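Local atomic coordinates of polyphosphate kinase (Porphyromonas gingivalis, PDB entry 2O8R), a protein that probably catalyses the reversible transfer of the terminal phosphate of ATP onto a growing inorganic polyphosphate chain. Residues Y36-F41 with L107-E112; E137-L142 with D211-H216; S614-D617 with R621-Y624. The protein carries 3 engineered substitutions. One frame throughout, in Å; residues are numbered along the deposited sequence.

Contact 1: residues Y36-F41 with L107-E112; sequences YDRIKF and LPTLEE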
loop_
_atom_site.group_PDB
_atom_site.type_symbol
_atom_site.label_atom_id
_atom_site.label_comp_id
_atom_site.label_asym_id
_atom_site.label_seq_id
_atom_site.Cartn_x
_atom_site.Cartn_y
_atom_site.Cartn_z
ATOM N N TYR A 36 2.910 -24.375 10.045
ATOM C CA TYR A 36 2.548 -23.069 9.547
ATOM C C TYR A 36 1.330 -23.111 8.635
ATOM O O TYR A 36 0.571 -22.149 8.574
ATOM C CB TYR A 36 3.758 -22.317 8.979
ATOM C CG TYR A 36 4.561 -21.692 10.104
ATOM C CD1 TYR A 36 5.588 -22.394 10.741
ATOM C CD2 TYR A 36 4.254 -20.416 10.570
ATOM C CE1 TYR A 36 6.297 -21.826 11.792
ATOM C CE2 TYR A 36 4.959 -19.841 11.606
ATOM C CZ TYR A 36 5.966 -20.549 12.217
ATOM O OH TYR A 36 6.637 -19.961 13.251
ATOM N N ASP A 37 1.103 -24.260 7.996
ATOM C CA ASP A 37 -0.133 -24.479 7.244
ATOM C C ASP A 37 -1.336 -24.370 8.154
ATOM O O ASP A 37 -2.321 -23.727 7.804
ATOM C CB ASP A 37 -0.146 -25.848 6.560
ATOM C CG ASP A 37 0.936 -25.990 5.516
ATOM O OD1 ASP A 37 1.686 -25.014 5.254
ATOM O OD2 ASP A 37 1.029 -27.096 4.957
ATOM N N ARG A 38 -1.242 -24.997 9.323
ATOM C CA ARG A 38 -2.327 -24.993 10.285
ATOM C C ARG A 38 -2.531 -23.609 10.887
ATOM O O ARG A 38 -3.665 -23.130 10.988
ATOM C CB ARG A 38 -2.064 -26.021 11.374
ATOM C CG ARG A 38 -1.905 -27.421 10.829
ATOM C CD ARG A 38 -1.730 -28.388 11.955
ATOM N NE ARG A 38 -0.365 -28.872 12.066
ATOM C CZ ARG A 38 0.114 -29.511 13.127
ATOM N NH1 ARG A 38 -0.657 -29.727 14.184
ATOM N NH2 ARG A 38 1.373 -29.912 13.142
ATOM N N ILE A 39 -1.432 -22.966 11.267
ATOM C CA ILE A 39 -1.457 -21.604 11.803
ATOM C C ILE A 39 -2.166 -20.613 10.865
ATOM O O ILE A 39 -2.993 -19.796 11.320
ATOM C CB ILE A 39 -0.029 -21.108 12.113
ATOM C CG1 ILE A 39 0.561 -21.916 13.281
ATOM C CG2 ILE A 39 -0.025 -19.594 12.389
ATOM C CD1 ILE A 39 1.750 -21.270 13.957
ATOM N N LYS A 40 -1.841 -20.702 9.569
ATOM C CA LYS A 40 -2.540 -19.956 8.516
ATOM C C LYS A 40 -4.045 -20.162 8.580
ATOM O O LYS A 40 -4.801 -19.201 8.482
ATOM C CB LYS A 40 -2.037 -20.345 7.125
ATOM C CG LYS A 40 -1.210 -19.280 6.408
ATOM C CD LYS A 40 0.023 -18.852 7.192
ATOM C CE LYS A 40 0.419 -17.443 6.799
ATOM N NZ LYS A 40 1.464 -16.922 7.709
ATOM N N PHE A 41 -4.478 -21.407 8.762
ATOM C CA PHE A 41 -5.905 -21.695 8.791
ATOM C C PHE A 41 -6.623 -21.199 10.050
ATOM O O PHE A 41 -7.801 -20.845 10.002
ATOM C CB PHE A 41 -6.175 -23.174 8.493
ATOM C CG PHE A 41 -6.303 -23.446 7.042
ATOM C CD1 PHE A 41 -5.178 -23.606 6.260
ATOM C CD2 PHE A 41 -7.545 -23.452 6.435
ATOM C CE1 PHE A 41 -5.283 -23.813 4.900
ATOM C CE2 PHE A 41 -7.654 -23.655 5.081
ATOM C CZ PHE A 41 -6.510 -23.828 4.309
ATOM N N LEU A 107 1.047 -24.453 19.831
ATOM C CA LEU A 107 2.174 -24.024 20.688
ATOM C C LEU A 107 3.154 -25.150 21.029
ATOM O O LEU A 107 4.370 -24.967 20.890
ATOM C CB LEU A 107 1.709 -23.291 21.960
ATOM C CG LEU A 107 1.015 -21.966 21.672
ATOM C CD1 LEU A 107 0.694 -21.189 22.929
ATOM C CD2 LEU A 107 1.900 -21.181 20.752
ATOM N N PRO A 108 2.637 -26.315 21.460
ATOM C CA PRO A 108 3.483 -27.500 21.628
ATOM C C PRO A 108 4.231 -27.943 20.370
ATOM O O PRO A 108 5.393 -28.321 20.465
ATOM C CB PRO A 108 2.481 -28.583 22.043
ATOM C CG PRO A 108 1.406 -27.853 22.674
ATOM C CD PRO A 108 1.257 -26.600 21.875
ATOM N N THR A 109 3.577 -27.917 19.209
ATOM C CA THR A 109 4.241 -28.339 17.968
ATOM C C THR A 109 5.332 -27.350 17.558
ATOM O O THR A 109 6.400 -27.747 17.107
ATOM C CB THR A 109 3.252 -28.496 16.808
ATOM O OG1 THR A 109 2.066 -29.132 17.273
ATOM C CG2 THR A 109 3.843 -29.335 15.721
ATOM N N LEU A 110 5.059 -26.057 17.728
ATOM C CA LEU A 110 6.068 -25.020 17.496
ATOM C C LEU A 110 7.334 -25.285 18.309
ATOM O O LEU A 110 8.442 -25.153 17.804
ATOM C CB LEU A 110 5.500 -23.632 17.800
ATOM C CG LEU A 110 4.534 -23.028 16.755
ATOM C CD1 LEU A 110 3.787 -21.848 17.348
ATOM C CD2 LEU A 110 5.218 -22.607 15.449
ATOM N N GLU A 111 7.158 -25.688 19.562
ATOM C CA GLU A 111 8.287 -26.020 20.420
ATOM C C GLU A 111 9.056 -27.252 19.974
ATOM O O GLU A 111 10.278 -27.294 20.076
ATOM C CB GLU A 111 7.838 -26.162 21.872
ATOM C CG GLU A 111 7.901 -24.855 22.623
ATOM C CD GLU A 111 7.316 -24.943 24.010
ATOM O OE1 GLU A 111 7.048 -26.069 24.487
ATOM O OE2 GLU A 111 7.120 -23.875 24.622
ATOM N N GLU A 112 8.337 -28.249 19.472
ATOM C CA GLU A 112 8.965 -29.443 18.922
ATOM C C GLU A 112 9.900 -29.086 17.770
ATOM O O GLU A 112 10.846 -29.817 17.485
ATOM C CB GLU A 112 7.898 -30.420 18.445
ATOM C CG GLU A 112 8.340 -31.864 18.361
ATOM C CD GLU A 112 7.177 -32.820 18.090
ATOM O OE1 GLU A 112 6.009 -32.457 18.370
ATOM O OE2 GLU A 112 7.433 -33.944 17.598
#
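Leu110 meets both Tyr36 and Ile39, and these three side chains make the apolar part of the contact between 36-41 and 107-112. The leucine crosses the tyrosine at about a right angle, its CD2 methyl coming obliquely to the phenol end of the ring, 3.7 Å from Tyr36 OH and 3.9 Å from Tyr36 CE1. Ile39 instead reaches the leucine tip to tip, with Ile39 CD1 4.0 Å from Leu110 CD1 and just as close to CD2. The isoleucine gets there because CG1 lies beside its own backbone N (chi1 -67°) and CD1 extends outward from it. Ile39 CD1 also lies over one face of the Tyr36 ring, toward its rim, 4.2 Å above the plane, so the cluster closes on itself.

Beside it Arg38 and Thr109 touch without a hydrogen bond between them. Arg38 NH2 stands 3.6 Å from Thr109 CG2, the two side chains crossing roughly at right angles. With chi1 at -42°, Thr109 turns OG1 back to the carbonyl of Gln105 and presents its methyl to the arginine, whose NE is held by Leu33 O. Tyr36 OH makes a weak bond to Pro310 O.

The two segments run roughly antiparallel (151°), their axes approaching to 11.2 Å, wide enough that side-chain ends do the touching. Both belong to the N-terminal domain. Ile106, on helix 83-112, extends the packing against Arg38 and Ile39; Ile115 of strand 115-118 touches Tyr36 and Leu110, while helix 13-29 packs against Phe41 farther along helix 35-63.

Contact 2: residues E137-L142 with D211-H216; sequences EEIFPL and DIIKEH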
loop_
_atom_site.group_PDB
_atom_site.type_symbol
_atom_site.label_atom_id
_atom_site.label_comp_id
_atom_site.label_asym_id
_atom_site.label_seq_id
_atom_site.Cartn_x
_atom_site.Cartn_y
_atom_site.Cartn_z
ATOM N N GLU A 137 11.782 2.194 25.123
ATOM C CA GLU A 137 12.165 2.984 23.957
ATOM C C GLU A 137 11.192 2.872 22.787
ATOM O O GLU A 137 11.064 3.809 22.007
ATOM C CB GLU A 137 13.567 2.617 23.474
ATOM C CG GLU A 137 14.695 2.867 24.450
ATOM C CD GLU A 137 16.038 2.390 23.903
ATOM O OE1 GLU A 137 16.054 1.714 22.845
ATOM O OE2 GLU A 137 17.081 2.689 24.523
ATOM N N GLU A 138 10.518 1.733 22.654
ATOM C CA GLU A 138 9.728 1.462 21.446
ATOM C C GLU A 138 8.204 1.398 21.630
ATOM O O GLU A 138 7.463 1.923 20.804
ATOM C CB GLU A 138 10.215 0.175 20.780
ATOM C CG GLU A 138 11.678 0.195 20.382
ATOM C CD GLU A 138 11.904 0.690 18.973
ATOM O OE1 GLU A 138 10.947 1.188 18.344
ATOM O OE2 GLU A 138 13.049 0.573 18.486
ATOM N N ILE A 139 7.735 0.738 22.685
ATOM C CA ILE A 139 6.292 0.637 22.922
ATOM C C ILE A 139 5.721 1.883 23.587
ATOM O O ILE A 139 4.800 2.511 23.066
ATOM C CB ILE A 139 5.929 -0.561 23.812
ATOM C CG1 ILE A 139 6.373 -1.868 23.162
ATOM C CG2 ILE A 139 4.437 -0.574 24.077
ATOM C CD1 ILE A 139 5.977 -3.082 23.936
ATOM N N PHE A 140 6.276 2.229 24.743
ATOM C CA PHE A 140 5.749 3.315 25.564
ATOM C C PHE A 140 5.430 4.591 24.782
ATOM O O PHE A 140 4.340 5.128 24.931
ATOM C CB PHE A 140 6.666 3.603 26.761
ATOM C CG PHE A 140 6.124 4.623 27.705
ATOM C CD1 PHE A 140 5.271 4.246 28.730
ATOM C CD2 PHE A 140 6.462 5.967 27.567
ATOM C CE1 PHE A 140 4.758 5.182 29.610
ATOM C CE2 PHE A 140 5.956 6.911 28.438
ATOM C CZ PHE A 140 5.100 6.516 29.468
ATOM N N PRO A 141 6.363 5.077 23.945
ATOM C CA PRO A 141 6.036 6.292 23.166
ATOM C C PRO A 141 4.793 6.177 22.275
ATOM O O PRO A 141 4.299 7.188 21.793
ATOM C CB PRO A 141 7.273 6.502 22.283
ATOM C CG PRO A 141 8.371 5.715 22.933
ATOM C CD PRO A 141 7.738 4.596 23.685
ATOM N N LEU A 142 4.296 4.960 22.067
ATOM C CA LEU A 142 3.141 4.741 21.203
ATOM C C LEU A 142 1.863 4.455 22.010
ATOM O O LEU A 142 0.819 4.105 21.465
ATOM C CB LEU A 142 3.438 3.601 20.220
ATOM C CG LEU A 142 4.602 3.722 19.219
ATOM C CD1 LEU A 142 4.608 2.536 18.261
ATOM C CD2 LEU A 142 4.518 5.014 18.431
ATOM N N ASP A 211 1.354 -8.745 25.787
ATOM C CA ASP A 211 1.996 -9.364 26.936
ATOM C C ASP A 211 3.098 -8.452 27.496
ATOM O O ASP A 211 3.150 -8.191 28.694
ATOM C CB ASP A 211 2.534 -10.748 26.570
ATOM C CG ASP A 211 1.463 -11.835 26.628
ATOM O OD1 ASP A 211 0.359 -11.582 27.147
ATOM O OD2 ASP A 211 1.734 -12.956 26.160
ATOM N N ILE A 212 3.948 -7.935 26.618
ATOM C CA ILE A 212 4.982 -7.003 27.028
ATOM C C ILE A 212 4.387 -5.821 27.767
ATOM O O ILE A 212 4.866 -5.462 28.844
ATOM C CB ILE A 212 5.825 -6.500 25.846
ATOM C CG1 ILE A 212 6.396 -7.700 25.062
ATOM C CG2 ILE A 212 6.941 -5.539 26.367
ATOM C CD1 ILE A 212 6.868 -7.335 23.657
ATOM N N ILE A 213 3.340 -5.231 27.200
ATOM C CA ILE A 213 2.664 -4.113 27.849
ATOM C C ILE A 213 2.188 -4.493 29.265
ATOM O O ILE A 213 2.477 -3.793 30.233
ATOM C CB ILE A 213 1.514 -3.558 26.981
ATOM C CG1 ILE A 213 2.093 -2.912 25.710
ATOM C CG2 ILE A 213 0.697 -2.541 27.778
ATOM C CD1 ILE A 213 1.071 -2.219 24.818
ATOM N N LYS A 214 1.512 -5.630 29.380
ATOM C CA LYS A 214 1.062 -6.150 30.667
ATOM C C LYS A 214 2.178 -6.209 31.722
ATOM O O LYS A 214 1.956 -5.909 32.890
ATOM C CB LYS A 214 0.451 -7.542 30.480
ATOM C CG LYS A 214 -0.916 -7.559 29.759
ATOM C CD LYS A 214 -1.497 -8.963 29.799
ATOM C CE LYS A 214 -2.986 -8.975 29.654
ATOM N NZ LYS A 214 -3.473 -10.360 29.806
ATOM N N GLU A 215 3.377 -6.571 31.290
ATOM C CA GLU A 215 4.504 -6.771 32.179
ATOM C C GLU A 215 5.134 -5.439 32.638
ATOM O O GLU A 215 6.017 -5.413 33.495
ATOM C CB GLU A 215 5.536 -7.652 31.463
ATOM C CG GLU A 215 6.625 -8.277 32.332
ATOM C CD GLU A 215 6.078 -9.049 33.525
ATOM O OE1 GLU A 215 4.982 -9.646 33.419
ATOM O OE2 GLU A 215 6.759 -9.064 34.572
ATOM N N HIS A 216 4.680 -4.326 32.081
ATOM C CA HIS A 216 5.284 -3.041 32.414
ATOM C C HIS A 216 4.253 -1.981 32.788
ATOM O O HIS A 216 4.553 -0.787 32.784
ATOM C CB HIS A 216 6.166 -2.552 31.261
ATOM C CG HIS A 216 7.320 -3.452 30.961
ATOM N ND1 HIS A 216 7.261 -4.450 30.012
ATOM C CD2 HIS A 216 8.558 -3.520 31.500
ATOM C CE1 HIS A 216 8.417 -5.086 29.974
ATOM N NE2 HIS A 216 9.224 -4.538 30.862
#
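A single isoleucine, Ile139, spans two neighbours on the other segment, Ile212 and Ile213, and everything that passes between 137-142 and 211-216 is apolar. Its two branches divide the work. The longer one ends in CD1, which lies 3.6 Å from Ile212 CG2 and 3.9 Å from Ile212 CB; the short branch, CG2, rests 3.7 Å from Ile213 CG1 and 3.8 Å from Ile213 CD1. With CG1 beside the backbone N (chi1 -60°), CG2 is placed on the carbonyl side, and the branches part toward successive residues. The side chains cross obliquely in both pairs.

No hydrogen bond crosses between the segments; one internal side-chain bond shapes the second. Within 211-216, His216 folds back so that ND1 donates to Ile212 O at 2.9 Å. The bond is fairly straight, 160° at the hydrogen, and lies close to the imidazole plane, though it meets the carbonyl from 33° off the carbonyl plane. ND1 therefore carries the proton, and the bond fixes the ring's rotation while the ring stacks on Phe135. On the first segment Leu142 N returns to Ile139 O, part of a tight 3-10 turn.

All this lies within the middle domain. The second subunit lies close by, Phe156 of that subunit packing on Phe140 and Pro141. Phe134, Leu131 and Phe135 of helix 125-139 continue the apolar surface, and Leu164 of strand 163-169 backs Ile213, so helix 209-214 touches both helix 125-139 and strand 163-169.

Contact 3: residues S614-D617 with R621-Y624; sequences SSAD and RNLY
The amide of Asn622 reaches back across the turn to the backbone of Asp617, where ND2 donates to Asp617 O at 2.9 Å. The bond is moderately bent (148° at the hydrogen). Its acceptor lies near the amide plane, but the donor stands above the carbonyl plane, 52° out of it, away from the lone-pair directions. The two side chains cross obliquely, ND2 of Asn622 passing 3.4 Å from Asp617 CB. A chi1 of -72° sets CG of Asn622 beside its own backbone N, aiming the amide at the turn. Behind it, Asn622 CB faces Ala616 CB at 4.4 Å.

One shell out, the Asp617 carboxylate is directed elsewhere: OD1 forms a salt bridge with Arg599 and accepts from Asn544 N. The turn itself is shaped by Ser614, whose OG accepts from Ala616 N at 2.9 Å to make an ST turn. That hydroxyl also bonds to Thr629 O, and Ser615 OG to Thr629 N and Glu628, tying the turn to the next strand.

The site lies in C-terminal domain 2, of the PLD clan. Ala616 is about 6 Å, side chain to side chain, from His439, the predicted phosphohistidine, and Asp617 equally far from His597, predicted to bind ATP; a sulfate lies about 5 Å from the Asp617 side chain. This strand-end turn leading into a short, weakly bonded helix is consistent with a wall of the phosphate-transfer pocket.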
loop_
_atom_site.group_PDB
_atom_site.type_symbol
_atom_site.label_atom_id
_atom_site.label_comp_id
_atom_site.label_asym_id
_atom_site.label_seq_id
_atom_site.Cartn_x
_atom_site.Cartn_y
_atom_site.Cartn_z
ATOM N N SER A 614 -18.278 -21.162 -15.159
ATOM C CA SER A 614 -19.043 -19.972 -14.759
ATOM C C SER A 614 -18.385 -18.962 -13.834
ATOM O O SER A 614 -17.442 -19.266 -13.105
ATOM C CB SER A 614 -20.399 -20.357 -14.174
ATOM O OG SER A 614 -21.222 -19.200 -14.091
ATOM N N SER A 615 -18.918 -17.745 -13.880
ATOM C CA SER A 615 -18.572 -16.691 -12.937
ATOM C C SER A 615 -19.500 -16.721 -11.732
ATOM O O SER A 615 -19.183 -16.167 -10.687
ATOM C CB SER A 615 -18.663 -15.321 -13.613
ATOM O OG SER A 615 -20.012 -14.977 -13.858
ATOM N N ALA A 616 -20.642 -17.384 -11.874
ATOM C CA ALA A 616 -21.655 -17.393 -10.821
ATOM C C ALA A 616 -21.682 -18.668 -9.989
ATOM O O ALA A 616 -21.507 -19.767 -10.516
ATOM C CB ALA A 616 -23.031 -17.154 -11.423
ATOM N N ASP A 617 -21.891 -18.503 -8.685
ATOM C CA ASP A 617 -22.431 -19.556 -7.828
ATOM C C ASP A 617 -23.939 -19.452 -7.948
ATOM O O ASP A 617 -24.443 -18.487 -8.500
ATOM C CB ASP A 617 -22.068 -19.315 -6.374
ATOM C CG ASP A 617 -20.605 -19.077 -6.174
ATOM O OD1 ASP A 617 -19.807 -19.913 -6.630
ATOM O OD2 ASP A 617 -20.254 -18.056 -5.554
ATOM N N ARG A 621 -28.965 -13.805 -4.985
ATOM C CA ARG A 621 -28.395 -12.603 -5.621
ATOM C C ARG A 621 -27.607 -12.844 -6.924
ATOM O O ARG A 621 -27.552 -11.965 -7.782
ATOM C CB ARG A 621 -27.558 -11.779 -4.620
ATOM C CG ARG A 621 -28.355 -10.640 -3.933
ATOM C CD ARG A 621 -27.473 -9.664 -3.142
ATOM N NE ARG A 621 -26.871 -8.596 -3.955
ATOM C CZ ARG A 621 -27.253 -7.316 -3.939
ATOM N NH1 ARG A 621 -28.250 -6.920 -3.157
ATOM N NH2 ARG A 621 -26.641 -6.424 -4.706
ATOM N N ASN A 622 -27.021 -14.029 -7.081
ATOM C CA ASN A 622 -26.232 -14.344 -8.273
ATOM C C ASN A 622 -27.044 -14.519 -9.559
ATOM O O ASN A 622 -26.693 -13.953 -10.591
ATOM C CB ASN A 622 -25.383 -15.585 -8.029
ATOM C CG ASN A 622 -24.237 -15.331 -7.079
ATOM O OD1 ASN A 622 -24.223 -14.342 -6.350
ATOM N ND2 ASN A 622 -23.266 -16.232 -7.075
ATOM N N LEU A 623 -28.127 -15.291 -9.494
ATOM C CA LEU A 623 -28.922 -15.604 -10.685
ATOM C C LEU A 623 -29.919 -14.510 -11.078
ATOM O O LEU A 623 -30.555 -14.612 -12.128
ATOM C CB LEU A 623 -29.673 -16.929 -10.504
ATOM C CG LEU A 623 -28.911 -18.190 -10.070
ATOM C CD1 LEU A 623 -29.769 -19.069 -9.180
ATOM C CD2 LEU A 623 -28.402 -18.980 -11.255
ATOM N N TYR A 624 -30.060 -13.478 -10.245
ATOM C CA TYR A 624 -31.073 -12.442 -10.476
ATOM C C TYR A 624 -30.588 -10.989 -10.421
ATOM O O TYR A 624 -30.992 -10.171 -11.244
ATOM C CB TYR A 624 -32.258 -12.643 -9.530
ATOM C CG TYR A 624 -32.910 -14.009 -9.647
ATOM C CD1 TYR A 624 -33.634 -14.363 -10.784
ATOM C CD2 TYR A 624 -32.800 -14.944 -8.621
ATOM C CE1 TYR A 624 -34.233 -15.616 -10.895
ATOM C CE2 TYR A 624 -33.392 -16.198 -8.719
ATOM C CZ TYR A 624 -34.110 -16.526 -9.857
ATOM O OH TYR A 624 -34.701 -17.764 -9.960
#

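Overall arrangement
The three contacts follow one another along the chain, none crossing or enclosing another. Contact 1 comes first, bringing the start of helix 35-63 to the end of helix 83-112 and closing a mostly helical excursion in the N-terminal domain. Contact 2 closes a loop of similar length in the middle domain, but this one is largely strand and coil, and it joins helix 125-139 to helix 209-214; its centre lies 26 Å from that of contact 1. Contact 3 closes only a short turn, between strand 610-614 and helix 620-624 in C-terminal domain 2, on the opposite side of the chain's centre from both, 37 Å from contact 1 and 49 Å from contact 2, centre to centre.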